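Local coordinates for protein blue-light receptor of the BLUF-family (Rhodobacter sphaeroides, PDB 2BYC) that probably senses blue light through a bound flavin, here flavin mononucleotide, as a photoreceptor of the BLUF family in signal transduction, at residues 9-14 with 47-52; 105-110 with 122-127. All coordinates share one frame; numbering follows the deposited sequence.

Interaction 1: 9-14 with 47-52; sequences TYRSRV and GVHFVQ. With FMN (flavin mononucleotide), chain C.
Two antiparallel strands pair side by side in the sheet of the BLUF domain, and Tyr-10, Phe-50 and Gln-52, on the same face as Ser-12, line the flavin pocket. The backbone ladder alternates: Tyr-10 with Gln-52 and Ser-12 with Phe-50 are hydrogen-bonded pairs, Arg-11 with Val-51 and Arg-13 with His-49 non-hydrogen-bonded ones. At the far end Val-14 N still reaches Val-48 O, 2.9 Å away. On the flavin face, Tyr-10 has chi1 72°, CG crowded between the backbone N and the carbonyl carbon, and its ring runs alongside the Gln-52 side chain, with CZ 3.4 Å from Gln-52 CB. Its OH donates to Gln-52 OE1 at 2.6 Å, from above the amide plane, with ring and amide planes 84° apart. Gln-52 is extended, CG anti to the backbone N, so its NE2 arrives at the isoalloxazine and donates twice, to FMN N5 (3.1 Å) and to FMN O4 (3.0 Å). Phe-50 is sandwiched: Val-14 CG2 makes a CH-pi contact over one face, 3.7 Å from the ring centroid, and the flavin methyl C7M sits over the opposite face. Ser-12 OG lies at the Phe-50 ring edge and is hydrogen-bonded to His-74. On the other face of the sheet, Arg-11 NH1 stands above the His-49 ring, 3.1 Å from CE1. A phenylalanine at Tyr-10 removes the hydroxyl and with it the bond to OE1, and would probably leave the Gln-52 amide less firmly oriented. With the amide turned as modelled, the hydroxyl gives to OE1 and NE2 gives to the flavin, so the three groups form a hydrogen-bonded relay that would probably be sensitive to any change in the amide's orientation.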
loop_
_atom_site.group_PDB
_atom_site.type_symbol
_atom_site.label_atom_id
_atom_site.label_comp_id
_atom_site.label_asym_id
_atom_site.label_seq_id
_atom_site.Cartn_x
_atom_site.Cartn_y
_atom_site.Cartn_z
ATOM N N THR A 9 3.046 -6.429 1.547
ATOM C CA THR A 9 2.965 -5.652 0.313
ATOM C C THR A 9 2.536 -6.654 -0.738
ATOM O O THR A 9 3.096 -7.730 -0.766
ATOM C CB THR A 9 4.386 -5.194 -0.098
ATOM O OG1 THR A 9 4.819 -4.252 0.880
ATOM C CG2 THR A 9 4.366 -4.491 -1.376
ATOM N N TYR A 10 1.536 -6.274 -1.558
ATOM C CA TYR A 10 1.030 -7.083 -2.635
ATOM C C TYR A 10 0.912 -6.188 -3.862
ATOM O O TYR A 10 0.937 -4.984 -3.786
ATOM C CB TYR A 10 -0.344 -7.747 -2.236
ATOM C CG TYR A 10 -1.439 -6.726 -2.213
ATOM C CD1 TYR A 10 -1.954 -6.243 -3.401
ATOM C CD2 TYR A 10 -1.990 -6.262 -1.005
ATOM C CE1 TYR A 10 -2.916 -5.281 -3.402
ATOM C CE2 TYR A 10 -2.986 -5.293 -1.003
ATOM C CZ TYR A 10 -3.457 -4.842 -2.202
ATOM O OH TYR A 10 -4.416 -3.882 -2.306
ATOM N N ARG A 11 0.844 -6.814 -5.010
ATOM C CA ARG A 11 0.708 -6.138 -6.299
ATOM C C ARG A 11 -0.544 -6.734 -6.858
ATOM O O ARG A 11 -0.784 -7.937 -6.649
ATOM C CB ARG A 11 1.871 -6.570 -7.185
ATOM C CG ARG A 11 1.980 -5.789 -8.451
ATOM C CD ARG A 11 3.240 -6.168 -9.242
ATOM N NE ARG A 11 3.065 -7.467 -9.846
ATOM C CZ ARG A 11 2.812 -7.666 -11.134
ATOM N NH1 ARG A 11 2.754 -6.632 -11.971
ATOM N NH2 ARG A 11 2.650 -8.905 -11.586
ATOM N N SER A 12 -1.370 -5.901 -7.508
ATOM C CA SER A 12 -2.576 -6.371 -8.232
ATOM C C SER A 12 -2.731 -5.617 -9.480
ATOM O O SER A 12 -2.128 -4.563 -9.640
ATOM C CB SER A 12 -3.851 -6.198 -7.424
ATOM O OG SER A 12 -4.097 -4.859 -7.150
ATOM N N ARG A 13 -3.529 -6.178 -10.390
ATOM C CA ARG A 13 -3.951 -5.472 -11.591
ATOM C C ARG A 13 -5.183 -4.687 -11.344
ATOM O O ARG A 13 -6.187 -5.204 -10.849
ATOM C CB ARG A 13 -4.344 -6.452 -12.682
ATOM C CG ARG A 13 -3.267 -6.769 -13.597
ATOM C CD ARG A 13 -3.587 -6.288 -15.008
ATOM N NE ARG A 13 -2.328 -6.179 -15.754
ATOM C CZ ARG A 13 -2.210 -5.572 -16.928
ATOM N NH1 ARG A 13 -3.292 -5.010 -17.495
ATOM N NH2 ARG A 13 -1.009 -5.496 -17.504
ATOM N N VAL A 14 -5.121 -3.446 -11.758
ATOM C CA VAL A 14 -6.252 -2.544 -11.669
ATOM C C VAL A 14 -7.461 -3.058 -12.430
ATOM O O VAL A 14 -7.331 -3.550 -13.518
ATOM C CB VAL A 14 -5.823 -1.193 -12.177
ATOM C CG1 VAL A 14 -6.960 -0.389 -12.619
ATOM C CG2 VAL A 14 -5.074 -0.496 -11.054
ATOM N N GLY A 47 -2.114 3.378 -12.792
ATOM C CA GLY A 47 -3.079 3.251 -13.853
ATOM C C GLY A 47 -3.246 1.821 -14.335
ATOM O O GLY A 47 -4.209 1.526 -15.014
ATOM N N VAL A 48 -2.321 0.939 -13.994
ATOM C CA VAL A 48 -2.391 -0.444 -14.491
ATOM C C VAL A 48 -2.362 -1.471 -13.380
ATOM O O VAL A 48 -3.009 -2.497 -13.472
ATOM C CB VAL A 48 -1.211 -0.709 -15.454
ATOM C CG1 VAL A 48 -1.233 -2.091 -16.083
ATOM C CG2 VAL A 48 -1.201 0.375 -16.549
ATOM N N HIS A 49 -1.563 -1.187 -12.363
ATOM C CA HIS A 49 -1.294 -2.105 -11.251
ATOM C C HIS A 49 -1.498 -1.270 -9.982
ATOM O O HIS A 49 -1.402 -0.078 -10.065
ATOM C CB HIS A 49 0.150 -2.528 -11.287
ATOM C CG HIS A 49 0.421 -3.546 -12.348
ATOM N ND1 HIS A 49 -0.160 -4.802 -12.322
ATOM C CD2 HIS A 49 1.108 -3.472 -13.507
ATOM C CE1 HIS A 49 0.224 -5.482 -13.387
ATOM N NE2 HIS A 49 1.002 -4.698 -14.116
ATOM N N PHE A 50 -1.881 -1.881 -8.868
ATOM C CA PHE A 50 -1.732 -1.236 -7.515
ATOM C C PHE A 50 -0.639 -2.001 -6.858
ATOM O O PHE A 50 -0.478 -3.220 -7.093
ATOM C CB PHE A 50 -2.961 -1.589 -6.703
ATOM C CG PHE A 50 -4.205 -0.839 -7.068
ATOM C CD1 PHE A 50 -5.366 -1.516 -7.486
ATOM C CD2 PHE A 50 -4.259 0.535 -6.988
ATOM C CE1 PHE A 50 -6.562 -0.789 -7.766
ATOM C CE2 PHE A 50 -5.422 1.232 -7.292
ATOM C CZ PHE A 50 -6.585 0.536 -7.667
ATOM N N VAL A 51 0.147 -1.291 -6.052
ATOM C CA VAL A 51 1.069 -1.933 -5.103
ATOM C C VAL A 51 0.614 -1.351 -3.786
ATOM O O VAL A 51 0.498 -0.174 -3.651
ATOM C CB VAL A 51 2.558 -1.646 -5.431
ATOM C CG1 VAL A 51 3.427 -2.203 -4.344
ATOM C CG2 VAL A 51 2.953 -2.384 -6.802
ATOM N N GLN A 52 0.244 -2.225 -2.853
ATOM C CA GLN A 52 -0.202 -1.777 -1.539
ATOM C C GLN A 52 0.675 -2.348 -0.428
ATOM O O GLN A 52 1.026 -3.504 -0.469
ATOM C CB GLN A 52 -1.707 -2.043 -1.316
ATOM C CG GLN A 52 -2.135 -1.328 -0.083
ATOM C CD GLN A 52 -3.589 -1.508 0.211
ATOM O OE1 GLN A 52 -4.197 -2.541 -0.079
ATOM N NE2 GLN A 52 -4.157 -0.499 0.794
HETATM N N1 FMN C . -10.160 -1.081 2.328
HETATM C C2 FMN C . -9.639 -0.759 3.562
HETATM O O2 FMN C . -10.396 -0.673 4.558
HETATM N N3 FMN C . -8.314 -0.524 3.728
HETATM C C4 FMN C . -7.536 -0.587 2.626
HETATM O O4 FMN C . -6.363 -0.446 2.761
HETATM C C4A FMN C . -8.043 -0.911 1.364
HETATM N N5 FMN C . -7.202 -0.968 0.265
HETATM C C5A FMN C . -7.682 -1.369 -0.990
HETATM C C6 FMN C . -6.843 -1.467 -2.078
HETATM C C7 FMN C . -7.301 -1.799 -3.361
HETATM C C7M FMN C . -6.317 -2.050 -4.511
HETATM C C8 FMN C . -8.645 -2.067 -3.517
HETATM C C8M FMN C . -9.225 -2.503 -4.853
HETATM C C9 FMN C . -9.506 -1.985 -2.425
HETATM C C9A FMN C . -9.008 -1.629 -1.134
HETATM N N10 FMN C . -9.867 -1.524 -0.017
HETATM C C10 FMN C . -9.357 -1.182 1.230
HETATM C "C1'" FMN C . -11.351 -1.474 -0.164
HETATM C "C2'" FMN C . -11.789 -2.719 0.569
HETATM O "O2'" FMN C . -11.675 -3.692 -0.429
HETATM C "C3'" FMN C . -13.201 -2.684 1.180
HETATM O "O3'" FMN C . -14.132 -2.766 0.148
HETATM C "C4'" FMN C . -13.552 -1.481 2.040
HETATM O "O4'" FMN C . -12.848 -1.437 3.299
HETATM C "C5'" FMN C . -15.045 -1.532 2.379
HETATM O "O5'" FMN C . -15.908 -0.672 1.633
HETATM P P FMN C . -17.362 -0.531 2.296
HETATM O O1P FMN C . -18.222 0.507 1.557
HETATM O O2P FMN C . -17.967 -1.923 2.160
HETATM O O3P FMN C . -17.025 -0.152 3.717
HETATM O O HOH W 1 -4.840 -2.763 -15.547
#

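Interaction 2: 105-110 with 122-127; sequences ALAPDL and AELHRT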
loop_
_atom_site.group_PDB
_atom_site.type_symbol
_atom_site.label_atom_id
_atom_site.label_comp_id
_atom_site.label_asym_id
_atom_site.label_seq_id
_atom_site.Cartn_x
_atom_site.Cartn_y
_atom_site.Cartn_z
ATOM N N ALA A 105 7.638 11.453 -10.109
ATOM C CA ALA A 105 8.576 12.346 -9.453
ATOM C C ALA A 105 9.436 11.685 -8.374
ATOM O O ALA A 105 10.585 12.069 -8.179
ATOM C CB ALA A 105 7.833 13.537 -8.852
ATOM N N LEU A 106 8.919 10.677 -7.677
ATOM C CA LEU A 106 9.640 10.118 -6.526
ATOM C C LEU A 106 10.489 8.899 -6.815
ATOM O O LEU A 106 11.428 8.630 -6.068
ATOM C CB LEU A 106 8.674 9.781 -5.379
ATOM C CG LEU A 106 8.258 10.739 -4.245
ATOM C CD1 LEU A 106 7.933 12.155 -4.685
ATOM C CD2 LEU A 106 7.100 10.102 -3.487
ATOM N N ALA A 107 10.130 8.139 -7.850
ATOM C CA ALA A 107 10.723 6.820 -8.130
ATOM C C ALA A 107 10.523 6.521 -9.617
ATOM O O ALA A 107 9.886 5.513 -10.025
ATOM C CB ALA A 107 10.062 5.759 -7.247
ATOM N N PRO A 108 11.060 7.413 -10.454
ATOM C CA PRO A 108 10.926 7.416 -11.892
ATOM C C PRO A 108 11.135 6.045 -12.509
ATOM O O PRO A 108 10.407 5.685 -13.434
ATOM C CB PRO A 108 12.032 8.369 -12.315
ATOM C CG PRO A 108 12.922 8.451 -11.156
ATOM C CD PRO A 108 11.967 8.486 -10.048
ATOM N N ASP A 109 12.074 5.260 -11.990
ATOM C CA ASP A 109 12.369 3.940 -12.608
ATOM C C ASP A 109 11.431 2.799 -12.189
ATOM O O ASP A 109 11.408 1.736 -12.817
ATOM C CB ASP A 109 13.805 3.524 -12.334
ATOM C CG ASP A 109 14.818 4.568 -12.800
ATOM O OD1 ASP A 109 14.951 4.728 -14.054
ATOM O OD2 ASP A 109 15.453 5.219 -11.913
ATOM N N LEU A 110 10.634 3.044 -11.154
ATOM C CA LEU A 110 9.714 2.052 -10.601
ATOM C C LEU A 110 8.234 2.302 -10.962
ATOM O O LEU A 110 7.366 1.537 -10.537
ATOM C CB LEU A 110 9.924 1.926 -9.093
ATOM C CG LEU A 110 11.373 1.617 -8.754
ATOM C CD1 LEU A 110 12.065 2.893 -8.284
ATOM C CD2 LEU A 110 11.513 0.534 -7.675
ATOM N N ALA A 122 11.769 -2.384 -1.369
ATOM C CA ALA A 122 12.608 -1.674 -0.459
ATOM C C ALA A 122 12.871 -0.260 -0.942
ATOM O O ALA A 122 12.907 0.681 -0.166
ATOM C CB ALA A 122 13.913 -2.377 -0.370
ATOM N N GLU A 123 13.107 -0.133 -2.232
ATOM C CA GLU A 123 13.336 1.162 -2.873
ATOM C C GLU A 123 12.140 2.043 -2.789
ATOM O O GLU A 123 12.279 3.198 -2.432
ATOM C CB GLU A 123 13.646 0.974 -4.356
ATOM C CG GLU A 123 13.924 2.297 -5.105
ATOM C CD GLU A 123 15.418 2.580 -5.263
ATOM O OE1 GLU A 123 15.780 3.527 -6.014
ATOM O OE2 GLU A 123 16.225 1.834 -4.654
ATOM N N LEU A 124 10.975 1.502 -3.157
ATOM C CA LEU A 124 9.714 2.231 -3.049
ATOM C C LEU A 124 9.523 2.679 -1.619
ATOM O O LEU A 124 9.233 3.845 -1.364
ATOM C CB LEU A 124 8.539 1.375 -3.545
ATOM C CG LEU A 124 8.429 1.250 -5.087
ATOM C CD1 LEU A 124 7.481 0.116 -5.417
ATOM C CD2 LEU A 124 8.001 2.569 -5.833
ATOM N N HIS A 125 9.760 1.774 -0.680
ATOM C CA HIS A 125 9.570 2.115 0.734
ATOM C C HIS A 125 10.500 3.261 1.181
ATOM O O HIS A 125 10.121 4.153 1.900
ATOM C CB HIS A 125 9.804 0.890 1.628
ATOM C CG HIS A 125 8.701 -0.127 1.623
ATOM N ND1 HIS A 125 7.424 0.123 1.158
ATOM C CD2 HIS A 125 8.689 -1.399 2.067
ATOM C CE1 HIS A 125 6.685 -0.957 1.308
ATOM N NE2 HIS A 125 7.425 -1.893 1.872
ATOM N N ARG A 126 11.734 3.182 0.754
ATOM C CA ARG A 126 12.751 4.136 1.091
ATOM C C ARG A 126 12.424 5.507 0.521
ATOM O O ARG A 126 12.460 6.509 1.207
ATOM C CB ARG A 126 14.071 3.630 0.495
ATOM C CG ARG A 126 15.310 4.411 0.844
ATOM C CD ARG A 126 16.537 3.884 0.097
ATOM N NE ARG A 126 16.680 4.584 -1.157
ATOM C CZ ARG A 126 16.831 3.975 -2.323
ATOM N NH1 ARG A 126 16.896 2.638 -2.374
ATOM N NH2 ARG A 126 16.912 4.711 -3.435
ATOM N N THR A 127 12.112 5.568 -0.746
ATOM C CA THR A 127 11.970 6.859 -1.331
ATOM C C THR A 127 10.670 7.502 -0.922
ATOM O O THR A 127 10.602 8.711 -0.694
ATOM C CB THR A 127 12.132 6.786 -2.861
ATOM O OG1 THR A 127 10.975 6.213 -3.458
ATOM C CG2 THR A 127 13.329 5.946 -3.224
#
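Leu-110 leads the apolar contact between the turn that follows helix 100-106 and the side of helix 120-131. Its CB lies 3.8 Å from Leu-124 CD2. CG is next, set anti to the carbonyl carbon and beside the backbone N (chi1 -55°), a torsion that carries the branch toward the helix. There the fork divides its contacts: CD1 rests on Glu-123 CG at 3.7 Å, while CD2 lies against Glu-123 CG (3.9 Å) and CB and also meets Leu-124 CG. The leucine thus meets the aliphatic part of Glu-123 at about a right angle. That glutamate bends at chi2, and its carboxylate OE2 takes a salt bridge from Arg-126 NH1, 2.5 Å away, on the same helix. The methylenes are left to pack against Leu-110 while the charge is matched one turn along.

Further back in the turn, Ala-107 is the first residue to leave helical geometry, and its CB points at the helix, 4.1 Å from Leu-124 CD2. That one methyl of Leu-124 therefore touches both Ala-107 and Leu-110. The turn is held by a backbone bond from Leu-110 N to Ala-107 O, which helps to bring these two side chains to the same surface. Thr-127 completes the patch: its OG1 approaches Ala-107 CB and makes a weak hydrogen bond back to Glu-123 O in its own helix. Thr-127 OG1 also lies 3.6 Å from Leu-106 O; apart from this hydroxyl, the contact is made by carbon atoms in van der Waals touch.

Around it, Leu-106 also touches Ser-131 and Leu-110 touches Asp-120, extending the contact along helix 120-131, while Leu-124 turns to Leu-113, a loop residue that the side chain of Val-51 on strand 49-55 also touches.

Interaction 1 closes before interaction 2 opens, so the two follow in series along the chain, with their centres 15 Å apart. The first pairs strands 5-14 and 49-55 in the sheet beside the flavin; the second joins the end of helix 100-106 to helix 120-131 in the C-terminal part. They share no strand or helix, yet they meet: Thr-9 of interaction 1 packs against His-125 of interaction 2, and Leu-113 touches both Val-51 and Leu-124. The side chains of Gln-52 and Leu-124 are about 10 Å apart. Helix 120-131 therefore lies against the sheet that also lines the flavin pocket, a placement consistent with passing on changes at the flavin.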